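Local coordinates for UDP-N-Acetylenolpyruvylglucosamine Reductase (Thermus caldophilus, PDB 2GQT), which probably uses FAD and NADPH to reduce UDP-N-acetylenolpyruvylglucosamine to UDP-N-acetylmuramate, a step in building the bacterial cell wall, at residues A[249-252]-A[253-257]. Sequence-based numbering, arbitrary orientation.
Sequences ELVR and RVQEE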
ATOM      1  N   GLU A 249      17.711   1.397 -12.048  1.00 13.33           N
ATOM      2  CA  GLU A 249      19.090   0.967 -12.250  1.00 13.43           C
ATOM      3  C   GLU A 249      19.606   0.176 -11.049  1.00 12.46           C
ATOM      4  O   GLU A 249      20.240  -0.866 -11.207  1.00 12.44           O
ATOM      5  CB  GLU A 249      19.991   2.160 -12.525  1.00 14.34           C
ATOM      6  CG  GLU A 249      21.378   1.754 -12.984  1.00 16.15           C
ATOM      7  CD  GLU A 249      22.215   2.922 -13.444  1.00 18.59           C
ATOM      8  OE1 GLU A 249      23.453   2.853 -13.301  1.00 21.08           O
ATOM      9  OE2 GLU A 249      21.640   3.912 -13.941  1.00 20.37           O
ATOM     10  N   LEU A 250      19.318   0.659  -9.847  1.00 11.70           N
ATOM     11  CA  LEU A 250      19.695  -0.055  -8.642  1.00 11.84           C
ATOM     12  C   LEU A 250      19.013  -1.420  -8.539  1.00 11.42           C
ATOM     13  O   LEU A 250      19.645  -2.404  -8.147  1.00 11.45           O
ATOM     14  CB  LEU A 250      19.378   0.800  -7.428  1.00 12.49           C
ATOM     15  CG  LEU A 250      19.897   0.334  -6.082  1.00 14.04           C
ATOM     16  CD1 LEU A 250      21.411   0.089  -6.105  1.00 15.24           C
ATOM     17  CD2 LEU A 250      19.520   1.358  -5.032  1.00 16.35           C
ATOM     18  N   VAL A 251      17.730  -1.474  -8.905  1.00 10.43           N
ATOM     19  CA  VAL A 251      17.001  -2.741  -8.974  1.00 11.02           C
ATOM     20  C   VAL A 251      17.714  -3.735  -9.905  1.00 11.23           C
ATOM     21  O   VAL A 251      17.927  -4.901  -9.541  1.00 11.37           O
ATOM     22  CB  VAL A 251      15.530  -2.510  -9.400  1.00 11.03           C
ATOM     23  CG1 VAL A 251      14.851  -3.806  -9.797  1.00 11.79           C
ATOM     24  CG2 VAL A 251      14.759  -1.846  -8.261  1.00 11.54           C
ATOM     25  N   ARG A 252      18.082  -3.271 -11.095  1.00 12.00           N
ATOM     26  CA  ARG A 252      18.788  -4.117 -12.049  1.00 12.43           C
ATOM     27  C   ARG A 252      20.136  -4.587 -11.501  1.00 11.92           C
ATOM     28  O   ARG A 252      20.546  -5.724 -11.735  1.00 12.54           O
ATOM     29  CB  ARG A 252      18.962  -3.397 -13.381  1.00 12.60           C
ATOM     30  CG  ARG A 252      17.675  -3.263 -14.175  1.00 13.99           C
ATOM     31  CD  ARG A 252      17.953  -2.881 -15.624  1.00 15.01           C
ATOM     32  NE  ARG A 252      18.750  -1.661 -15.723  1.00 15.83           N
ATOM     33  CZ  ARG A 252      18.255  -0.427 -15.675  1.00 16.13           C
ATOM     34  NH1 ARG A 252      16.950  -0.224 -15.526  1.00 16.55           N
ATOM     35  NH2 ARG A 252      19.070   0.611 -15.776  1.00 16.99           N
ATOM     36  N   ARG A 253      20.818  -3.722 -10.757  1.00 11.50           N
ATOM     37  CA  ARG A 253      22.086  -4.096 -10.147  1.00 11.79           C
ATOM     38  C   ARG A 253      21.914  -5.234  -9.146  1.00 11.06           C
ATOM     39  O   ARG A 253      22.724  -6.161  -9.114  1.00 11.59           O
ATOM     40  CB  ARG A 253      22.730  -2.882  -9.484  1.00 12.49           C
ATOM     41  CG  ARG A 253      23.207  -1.822 -10.478  1.00 15.02           C
ATOM     42  CD  ARG A 253      24.621  -2.109 -10.927  1.00 18.61           C
ATOM     43  NE  ARG A 253      25.554  -1.735  -9.871  1.00 20.80           N
ATOM     44  CZ  ARG A 253      26.609  -2.451  -9.517  1.00 21.18           C
ATOM     45  NH1 ARG A 253      26.859  -3.608 -10.129  1.00 20.78           N
ATOM     46  NH2 ARG A 253      27.397  -2.018  -8.538  1.00 20.39           N
ATOM     47  N   VAL A 254      20.843  -5.185  -8.355  1.00 10.39           N
ATOM     48  CA  VAL A 254      20.549  -6.281  -7.428  1.00 10.82           C
ATOM     49  C   VAL A 254      20.237  -7.560  -8.202  1.00 11.34           C
ATOM     50  O   VAL A 254      20.714  -8.634  -7.848  1.00 11.45           O
ATOM     51  CB  VAL A 254      19.386  -5.949  -6.437  1.00 10.41           C
ATOM     52  CG1 VAL A 254      19.015  -7.172  -5.586  1.00 11.68           C
ATOM     53  CG2 VAL A 254      19.761  -4.775  -5.549  1.00 11.12           C
ATOM     54  N   GLN A 255      19.443  -7.426  -9.260  1.00 11.83           N
ATOM     55  CA  GLN A 255      19.016  -8.571 -10.051  1.00 12.91           C
ATOM     56  C   GLN A 255      20.156  -9.215 -10.849  1.00 13.00           C
ATOM     57  O   GLN A 255      20.069 -10.388 -11.222  1.00 13.37           O
ATOM     58  CB  GLN A 255      17.848  -8.176 -10.948  1.00 13.03           C
ATOM     59  CG  GLN A 255      16.575  -7.879 -10.156  1.00 13.05           C
ATOM     60  CD  GLN A 255      15.430  -7.397 -11.024  1.00 13.08           C
ATOM     61  OE1 GLN A 255      15.639  -6.718 -12.024  1.00 14.39           O
ATOM     62  NE2 GLN A 255      14.202  -7.741 -10.625  1.00 14.19           N
ATOM     63  N   GLU A 256      21.228  -8.463 -11.113  1.00 13.12           N
ATOM     64  CA  GLU A 256      22.448  -9.053 -11.696  1.00 13.71           C
ATOM     65  C   GLU A 256      23.042 -10.084 -10.724  1.00 12.80           C
ATOM     66  O   GLU A 256      23.620 -11.085 -11.158  1.00 13.01           O
ATOM     67  CB  GLU A 256      23.475  -7.967 -12.083  1.00 13.84           C
ATOM     68  CG  GLU A 256      24.710  -8.486 -12.825  1.00 15.59           C
ATOM     69  CD  GLU A 256      25.578  -7.377 -13.389  1.00 16.61           C
ATOM     70  OE1 GLU A 256      25.108  -6.637 -14.287  1.00 20.73           O
ATOM     71  OE2 GLU A 256      26.741  -7.264 -12.949  1.00 18.52           O
ATOM     72  N   GLU A 257      22.865  -9.868  -9.422  1.00 12.65           N
ATOM     73  CA  GLU A 257      23.451 -10.720  -8.376  1.00 12.59           C
ATOM     74  C   GLU A 257      22.536 -11.778  -7.780  1.00 13.26           C
ATOM     75  O   GLU A 257      23.016 -12.824  -7.321  1.00 13.49           O
ATOM     76  CB  GLU A 257      23.946  -9.860  -7.214  1.00 12.02           C
ATOM     77  CG  GLU A 257      25.002  -8.843  -7.591  1.00 11.50           C
ATOM     78  CD  GLU A 257      26.186  -9.480  -8.302  1.00 11.22           C
ATOM     79  OE1 GLU A 257      26.803 -10.399  -7.733  1.00 12.17           O
ATOM     80  OE2 GLU A 257      26.492  -9.049  -9.423  1.00 12.51           O
TER
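Val251 and Gln255 meet one turn apart on helix 244-257, in a local i to i+4 contact within the C-terminal domain of MurB. The two side chains run alongside each other in the same direction. One face of the Gln255 amide lies against a valine methyl, with OE1 3.7 Å from Val251 CG1. Gln255 CG sits beside its own backbone N (chi1 -68°), which brings it to 3.3 Å from Val251 O. The chain then runs extended, and NE2 donates a hydrogen bond to Leu260 O in the loop after the helix. With an alanine in place of Gln255, Leu260 O would probably lose its amide donor and Val251 CG1 the amide that lies against it. Four successive i to i+4 backbone hydrogen bonds join the two turns, from Arg253 N to Glu249 O (2.9 Å) through Glu256 N to Arg252 O (2.9 Å). The helix is amphipathic. Leu250, Val251 and Val254 are buried, and Leu250 and Val254 rest on Ile228 of strand 226-228. Val254 CG2 also lies 3.5 Å from Leu250 O. Arg252, Arg253 and Glu256 are exposed. A bend at chi3 (-55°) turns the Arg252 guanidinium back along the helix, one face off-centre over Glu249 CA.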